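Local structure of Lys-gingipain catalytic subunit (Porphyromonas gingivalis, 6I9A) at residues A[308-312]-A[313-317]; A[328-331]-A[332-336]; A[26-29]-A[30-33]. The protein cleaves proteins with a strong preference for lysine at P1 as a secreted cysteine endopeptidase, hydrolysing haemoglobin, collagen and immunoglobulins, and may act as a virulence factor in periodontal disease. All blocks are in the same frame, centred on the assembly; numbering follows the deposited sequence.

Interaction 1 of 3, residues A[308-312]-A[313-317]. With NA (sodium ion), chain F; NA (sodium ion), chain E.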
loop_
_atom_site.group_PDB
_atom_site.type_symbol
_atom_site.label_atom_id
_atom_site.label_comp_id
_atom_site.label_asym_id
_atom_site.label_seq_id
_atom_site.Cartn_x
_atom_site.Cartn_y
_atom_site.Cartn_z
ATOM N N THR A 308 -14.984 -18.414 -7.573
ATOM C CA THR A 308 -14.824 -16.969 -7.739
ATOM C C THR A 308 -13.508 -16.712 -8.441
ATOM O O THR A 308 -12.583 -17.538 -8.402
ATOM C CB THR A 308 -14.889 -16.215 -6.387
ATOM O OG1 THR A 308 -13.879 -16.725 -5.519
ATOM C CG2 THR A 308 -16.258 -16.302 -5.709
ATOM N N SER A 309 -13.380 -15.519 -9.040
ATOM C CA SER A 309 -12.101 -15.083 -9.555
ATOM C C SER A 309 -11.254 -14.509 -8.419
ATOM O O SER A 309 -11.670 -14.500 -7.239
ATOM C CB SER A 309 -12.303 -14.084 -10.685
ATOM O OG SER A 309 -12.760 -12.819 -10.234
ATOM N N MET A 310 -10.085 -13.978 -8.767
ATOM C CA MET A 310 -9.200 -13.448 -7.742
ATOM C C MET A 310 -9.691 -12.087 -7.208
ATOM O O MET A 310 -9.898 -11.125 -7.956
ATOM C CB MET A 310 -7.802 -13.270 -8.358
ATOM C CG MET A 310 -6.769 -12.896 -7.294
ATOM S SD MET A 310 -5.149 -12.379 -7.922
ATOM C CE MET A 310 -5.570 -10.763 -8.610
ATOM N N GLY A 311 -9.843 -11.986 -5.885
ATOM C CA GLY A 311 -10.150 -10.711 -5.259
ATOM C C GLY A 311 -8.984 -10.235 -4.428
ATOM O O GLY A 311 -7.863 -10.776 -4.506
ATOM N N SER A 312 -9.221 -9.164 -3.662
ATOM C CA SER A 312 -8.132 -8.546 -2.903
ATOM C C SER A 312 -7.546 -9.504 -1.857
ATOM O O SER A 312 -6.321 -9.564 -1.701
ATOM C CB SER A 312 -8.596 -7.256 -2.247
ATOM O OG SER A 312 -9.532 -7.541 -1.218
ATOM N N TYR A 313 -8.377 -10.265 -1.152
ATOM C CA TYR A 313 -7.818 -11.221 -0.168
ATOM C C TYR A 313 -6.942 -12.278 -0.861
ATOM O O TYR A 313 -5.826 -12.563 -0.429
ATOM C CB TYR A 313 -8.919 -11.940 0.611
ATOM C CG TYR A 313 -9.846 -11.126 1.494
ATOM C CD1 TYR A 313 -9.390 -10.038 2.225
ATOM C CD2 TYR A 313 -11.160 -11.513 1.670
ATOM C CE1 TYR A 313 -10.230 -9.361 3.117
ATOM C CE2 TYR A 313 -11.994 -10.862 2.574
ATOM C CZ TYR A 313 -11.524 -9.792 3.297
ATOM O OH TYR A 313 -12.373 -9.217 4.194
ATOM N N ASP A 314 -7.451 -12.825 -1.970
ATOM C CA ASP A 314 -6.711 -13.848 -2.707
ATOM C C ASP A 314 -5.363 -13.308 -3.157
ATOM O O ASP A 314 -4.323 -13.986 -3.017
ATOM C CB ASP A 314 -7.471 -14.308 -3.959
ATOM C CG ASP A 314 -8.822 -14.944 -3.756
ATOM O OD1 ASP A 314 -8.949 -15.797 -2.816
ATOM O OD2 ASP A 314 -9.756 -14.616 -4.525
ATOM N N ALA A 315 -5.339 -12.073 -3.699
ATOM C CA ALA A 315 -4.106 -11.522 -4.226
ATOM C C ALA A 315 -3.128 -11.287 -3.098
ATOM O O ALA A 315 -1.932 -11.607 -3.240
ATOM C CB ALA A 315 -4.437 -10.208 -4.929
ATOM N N THR A 316 -3.620 -10.747 -1.977
ATOM C CA THR A 316 -2.740 -10.482 -0.830
ATOM C C THR A 316 -1.932 -11.748 -0.529
ATOM O O THR A 316 -0.708 -11.677 -0.311
ATOM C CB THR A 316 -3.610 -10.098 0.397
ATOM O OG1 THR A 316 -4.356 -8.881 0.114
ATOM C CG2 THR A 316 -2.716 -9.798 1.582
ATOM N N PHE A 317 -2.629 -12.887 -0.470
ATOM C CA PHE A 317 -1.999 -14.121 -0.027
ATOM C C PHE A 317 -1.292 -14.936 -1.112
ATOM O O PHE A 317 -0.661 -15.936 -0.790
ATOM C CB PHE A 317 -3.025 -14.968 0.736
ATOM C CG PHE A 317 -3.232 -14.433 2.137
ATOM C CD1 PHE A 317 -4.032 -13.322 2.367
ATOM C CD2 PHE A 317 -2.493 -14.941 3.207
ATOM C CE1 PHE A 317 -4.091 -12.727 3.640
ATOM C CE2 PHE A 317 -2.604 -14.374 4.476
ATOM C CZ PHE A 317 -3.365 -13.273 4.681
HETATM NA NA NA F . -11.852 -15.511 -5.083
HETATM NA NA NA E . 0.582 -11.404 -2.378
HETATM O O HOH W 1 -10.721 -17.339 -6.247
#
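A sodium site is built where the loop leading to Gly311 runs into helix 312-317, and Asp314 joins the two through both the metal and the helix start. Its OD2 lies 2.3 Å from the sodium ion and also accepts the N-H of Gly311, the residue at the N-cap, at 3.0 Å. That bond is nearly straight (167°) and arrives on the anti side of the carboxylate, 22° out of its plane. From the loop, Thr308 OG1 and Ser309 O bind the same ion. Thr308 OG1 is turned between its own backbone N and carbonyl carbon (chi1 58°), which brings it to the metal. A water, also donating to Thr308 O, and Val293 O and Tyr174 OH complete the shell, while Asp314 OD1 has its polar partner in Tyr179. Met310 CG passes Asp314 CB at 3.7 Å, the two side chains running antiparallel, and Met310 SD rests 3.8 Å from Ala315 CB. Ala315 N closes the first helical turn on Gly311 O. Ser312 O takes two donors from opposite faces of its carbonyl plane, Thr316 N at 3.0 Å and Thr316 OG1 at 2.8 Å. Further along, Ala315 O and Thr316 O bind a second sodium ion together with Leu318, Ser321, Tyr322 and Asn323. The Asp314-Gly311 bond is one half of a capping box, its OD2 doubling as a sodium ligand.

Interaction 2 of 3, residues A[328-331]-A[332-336]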
loop_
_atom_site.group_PDB
_atom_site.type_symbol
_atom_site.label_atom_id
_atom_site.label_comp_id
_atom_site.label_asym_id
_atom_site.label_seq_id
_atom_site.Cartn_x
_atom_site.Cartn_y
_atom_site.Cartn_z
ATOM N N ILE A 328 -2.963 -4.545 -3.237
ATOM C CA ILE A 328 -4.220 -5.084 -2.623
ATOM C C ILE A 328 -5.387 -4.313 -3.233
ATOM O O ILE A 328 -6.404 -4.897 -3.644
ATOM C CB ILE A 328 -4.180 -4.971 -1.093
ATOM C CG1 ILE A 328 -3.022 -5.811 -0.528
ATOM C CG2 ILE A 328 -5.511 -5.368 -0.492
ATOM C CD1 ILE A 328 -2.801 -5.608 0.958
ATOM N N MET A 329 -5.258 -2.962 -3.280
ATOM C CA MET A 329 -6.314 -2.117 -3.867
ATOM C C MET A 329 -6.500 -2.415 -5.357
ATOM O O MET A 329 -7.616 -2.504 -5.841
ATOM C CB MET A 329 -5.949 -0.651 -3.624
ATOM C CG MET A 329 -6.998 0.322 -4.157
ATOM S SD MET A 329 -6.614 2.032 -3.782
ATOM C CE MET A 329 -5.443 2.440 -5.085
ATOM N N TRP A 330 -5.377 -2.596 -6.063
ATOM C CA TRP A 330 -5.378 -2.898 -7.494
ATOM C C TRP A 330 -6.170 -4.180 -7.734
ATOM O O TRP A 330 -7.029 -4.240 -8.609
ATOM C CB TRP A 330 -3.919 -3.083 -7.934
ATOM C CG TRP A 330 -3.784 -3.245 -9.415
ATOM C CD1 TRP A 330 -3.832 -4.407 -10.120
ATOM C CD2 TRP A 330 -3.497 -2.212 -10.345
ATOM N NE1 TRP A 330 -3.613 -4.138 -11.475
ATOM C CE2 TRP A 330 -3.401 -2.802 -11.624
ATOM C CE3 TRP A 330 -3.332 -0.841 -10.216
ATOM C CZ2 TRP A 330 -3.132 -2.033 -12.778
ATOM C CZ3 TRP A 330 -3.069 -0.093 -11.336
ATOM C CH2 TRP A 330 -2.979 -0.687 -12.591
ATOM N N ALA A 331 -5.881 -5.245 -6.977
ATOM C CA ALA A 331 -6.564 -6.535 -7.133
ATOM C C ALA A 331 -8.068 -6.378 -6.890
ATOM O O ALA A 331 -8.880 -6.975 -7.606
ATOM C CB ALA A 331 -5.960 -7.552 -6.158
ATOM N N GLY A 332 -8.461 -5.602 -5.871
ATOM C CA GLY A 332 -9.894 -5.394 -5.627
ATOM C C GLY A 332 -10.551 -4.739 -6.804
ATOM O O GLY A 332 -11.620 -5.155 -7.277
ATOM N N ASN A 333 -9.895 -3.696 -7.341
ATOM C CA ASN A 333 -10.467 -3.024 -8.502
ATOM C C ASN A 333 -10.497 -3.913 -9.729
ATOM O O ASN A 333 -11.459 -3.831 -10.500
ATOM C CB ASN A 333 -9.699 -1.742 -8.790
ATOM C CG ASN A 333 -9.855 -0.645 -7.764
ATOM O OD1 ASN A 333 -10.715 -0.704 -6.873
ATOM N ND2 ASN A 333 -8.974 0.372 -7.882
ATOM N N LEU A 334 -9.500 -4.804 -9.893
ATOM C CA LEU A 334 -9.553 -5.747 -11.004
ATOM C C LEU A 334 -10.750 -6.661 -10.876
ATOM O O LEU A 334 -11.416 -6.958 -11.859
ATOM C CB LEU A 334 -8.290 -6.618 -11.045
ATOM C CG LEU A 334 -6.982 -5.958 -11.469
ATOM C CD1 LEU A 334 -5.873 -7.003 -11.379
ATOM C CD2 LEU A 334 -7.060 -5.449 -12.925
ATOM N N ALA A 335 -11.028 -7.131 -9.645
ATOM C CA ALA A 335 -12.166 -8.033 -9.458
ATOM C C ALA A 335 -13.483 -7.308 -9.771
ATOM O O ALA A 335 -14.373 -7.909 -10.406
ATOM C CB ALA A 335 -12.164 -8.555 -8.019
ATOM N N ALA A 336 -13.632 -6.050 -9.322
ATOM C CA ALA A 336 -14.852 -5.325 -9.637
ATOM C C ALA A 336 -14.974 -5.134 -11.160
ATOM O O ALA A 336 -16.086 -5.119 -11.707
ATOM C CB ALA A 336 -14.830 -3.979 -8.932
#
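Four successive i to i+4 hydrogen bonds carry the backbone from 328-331 into 332-336 as regular alpha-helix, from Gly332 N to Ile328 O at 3.1 Å through to Ala335 N to Ala331 O at 3.0 Å. The shortest, Leu334 N to Trp330 O at 2.8 Å, belongs to the same pair whose side chains meet most closely. Trp330 CG stands anti to its backbone N (chi1 -174°), whereas Leu334 CG lies beside its own N (chi1 -71°), and these settings bring the two side chains together at an oblique crossing. Leu334 CD1 reaches the pyrrole part of the indole, 3.5 Å from Trp330 CD1 and 3.7 Å from Trp330 NE1. The indole N-H is spent on His6 O, and this bond, together with T-shaped contacts to Trp354 and Tyr117, restrains the rotation of the ring. All this lies on helix 325-342 of the peptidase domain, whose Trp330-Leu334 side faces the calcium site that includes Phe113 and Glu115; the side chain of Leu334 comes about 4 Å from that of Phe113. One turn on from Met329, Asn333 folds back over its own helix, with CG 3.5 Å from Met329 O. Its OD1 accepts from Trp291 NE1, so the buried amide oxygen is satisfied by helix 285-293. Ile328 and Ala331 pack on helix 312-317, and Ala335 on Tyr3 of helix 2-5.

Interaction 3 of 3, residues A[26-29]-A[30-33]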
loop_
_atom_site.group_PDB
_atom_site.type_symbol
_atom_site.label_atom_id
_atom_site.label_comp_id
_atom_site.label_asym_id
_atom_site.label_seq_id
_atom_site.Cartn_x
_atom_site.Cartn_y
_atom_site.Cartn_z
ATOM N N GLU A 26 12.327 18.732 4.388
ATOM C CA GLU A 26 13.117 18.227 5.504
ATOM C C GLU A 26 12.483 16.999 6.146
ATOM O O GLU A 26 13.178 16.017 6.413
ATOM C CB GLU A 26 13.254 19.357 6.518
ATOM C CG GLU A 26 13.997 18.985 7.788
ATOM C CD GLU A 26 14.109 20.128 8.785
ATOM O OE1 GLU A 26 13.334 21.108 8.691
ATOM O OE2 GLU A 26 14.983 20.034 9.672
ATOM N N ALA A 27 11.155 17.043 6.365
ATOM C CA ALA A 27 10.473 15.914 6.991
ATOM C C ALA A 27 10.530 14.650 6.122
ATOM O O ALA A 27 10.534 13.537 6.650
ATOM C CB ALA A 27 9.016 16.280 7.302
ATOM N N LEU A 28 10.549 14.821 4.810
ATOM C CA LEU A 28 10.525 13.663 3.923
ATOM C C LEU A 28 11.871 12.942 3.881
ATOM O O LEU A 28 11.923 11.755 3.533
ATOM C CB LEU A 28 10.159 14.170 2.514
ATOM C CG LEU A 28 9.663 13.202 1.465
ATOM C CD1 LEU A 28 8.517 12.353 1.954
ATOM C CD2 LEU A 28 9.313 13.967 0.193
ATOM N N LYS A 29 12.978 13.644 4.188
ATOM C CA LYS A 29 14.306 13.041 4.009
ATOM C C LYS A 29 14.483 11.631 4.637
ATOM O O LYS A 29 15.014 10.775 3.933
ATOM C CB LYS A 29 15.410 13.990 4.512
ATOM C CG LYS A 29 16.771 13.515 3.997
ATOM C CD LYS A 29 17.841 14.585 3.875
ATOM C CE LYS A 29 19.220 13.943 3.772
ATOM N NZ LYS A 29 19.348 12.938 2.666
ATOM N N PRO A 30 14.095 11.340 5.894
ATOM C CA PRO A 30 14.361 9.992 6.427
ATOM C C PRO A 30 13.619 8.906 5.658
ATOM O O PRO A 30 14.093 7.767 5.537
ATOM C CB PRO A 30 13.882 10.056 7.887
ATOM C CG PRO A 30 13.829 11.512 8.218
ATOM C CD PRO A 30 13.555 12.243 6.941
ATOM N N TRP A 31 12.439 9.260 5.097
ATOM C CA TRP A 31 11.674 8.281 4.310
ATOM C C TRP A 31 12.395 8.052 2.980
ATOM O O TRP A 31 12.571 6.885 2.567
ATOM C CB TRP A 31 10.263 8.831 4.103
ATOM C CG TRP A 31 9.291 7.915 3.418
ATOM C CD1 TRP A 31 8.559 6.900 3.991
ATOM C CD2 TRP A 31 8.843 8.007 2.053
ATOM N NE1 TRP A 31 7.682 6.367 3.058
ATOM C CE2 TRP A 31 7.830 7.043 1.874
ATOM C CE3 TRP A 31 9.183 8.832 0.972
ATOM C CZ2 TRP A 31 7.167 6.872 0.659
ATOM C CZ3 TRP A 31 8.522 8.680 -0.237
ATOM C CH2 TRP A 31 7.531 7.695 -0.393
ATOM N N LEU A 32 12.843 9.118 2.310
ATOM C CA LEU A 32 13.599 8.942 1.061
ATOM C C LEU A 32 14.901 8.174 1.285
ATOM O O LEU A 32 15.282 7.323 0.475
ATOM C CB LEU A 32 13.917 10.328 0.450
ATOM C CG LEU A 32 12.686 11.152 0.058
ATOM C CD1 LEU A 32 13.113 12.555 -0.292
ATOM C CD2 LEU A 32 11.843 10.478 -1.048
ATOM N N THR A 33 15.575 8.430 2.393
ATOM C CA THR A 33 16.831 7.725 2.706
ATOM C C THR A 33 16.576 6.224 2.765
ATOM O O THR A 33 17.283 5.422 2.163
ATOM C CB THR A 33 17.436 8.241 3.992
ATOM O OG1 THR A 33 17.798 9.616 3.798
ATOM C CG2 THR A 33 18.635 7.420 4.454
HETATM O O HOH W 2 17.632 11.065 1.315
#
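Helix 25-37 is the crossover helix of a beta-alpha-beta unit between parallel strands 14-20 and 40-46, and here Leu28 meets Trp31 and Leu32 at a kink in that helix. Pro30 has no N-H to give, and its ring carbon CD sits 3.3 Å from Ala27 O. Trp31 N also lacks its i to i+4 bond and makes just a weak one to Leu28 O; the regular pattern resumes with Leu32 N, bonded to Leu28 O at 3.0 Å (168°). The side chains of Leu28 and Trp31 run alongside each other in the same direction, both with CG anti to the backbone N (chi1 -162° and -175°). Leu28 CD1 thereby comes within 3.7 Å of Trp31 CE3, on the benzo part of the indole. Leu28 and Leu32 instead cross at a slant, with their CG atoms 3.9 Å apart. On the outer side, Thr33 N bonds to Lys29 O at 2.9 Å. The extended Lys29 chain bends at its last torsion, and one water accepts from Lys29 NZ and also hydrogen-bonds to Thr33 OG1, linking the two side chains indirectly. On the inner side, Leu28 and Leu32 lie on strand 40-46, and Leu28 also touches Ala20 of strand 14-20. Trp31 touches Met16 of strand 14-20, Phe119 and Met121 of strand 117-121 and Ile133 of helix 126-141, and its NE1 bonds to Asp362 OD2.

From the N terminus, interaction 3 comes first, on the crossover helix of the four-stranded parallel sheet. Interactions 1 and 2 follow much later, in series, and none of the three nests within or crosses another. Each joins adjoining segments, so none closes a long loop: 308-317 spans the passage from loop to helix, while the other two each lie within one helix. Interactions 1 and 2 pack together, with Ala315 CB 3.3 Å from Ala331 CB and Met310 O 3.4 Å from Ala335 CB, tying helix 312-317 and the loop before it to helix 325-342. Interaction 3 lies on the opposite side of the chain's centre, its centre about 30 Å from that of interaction 2.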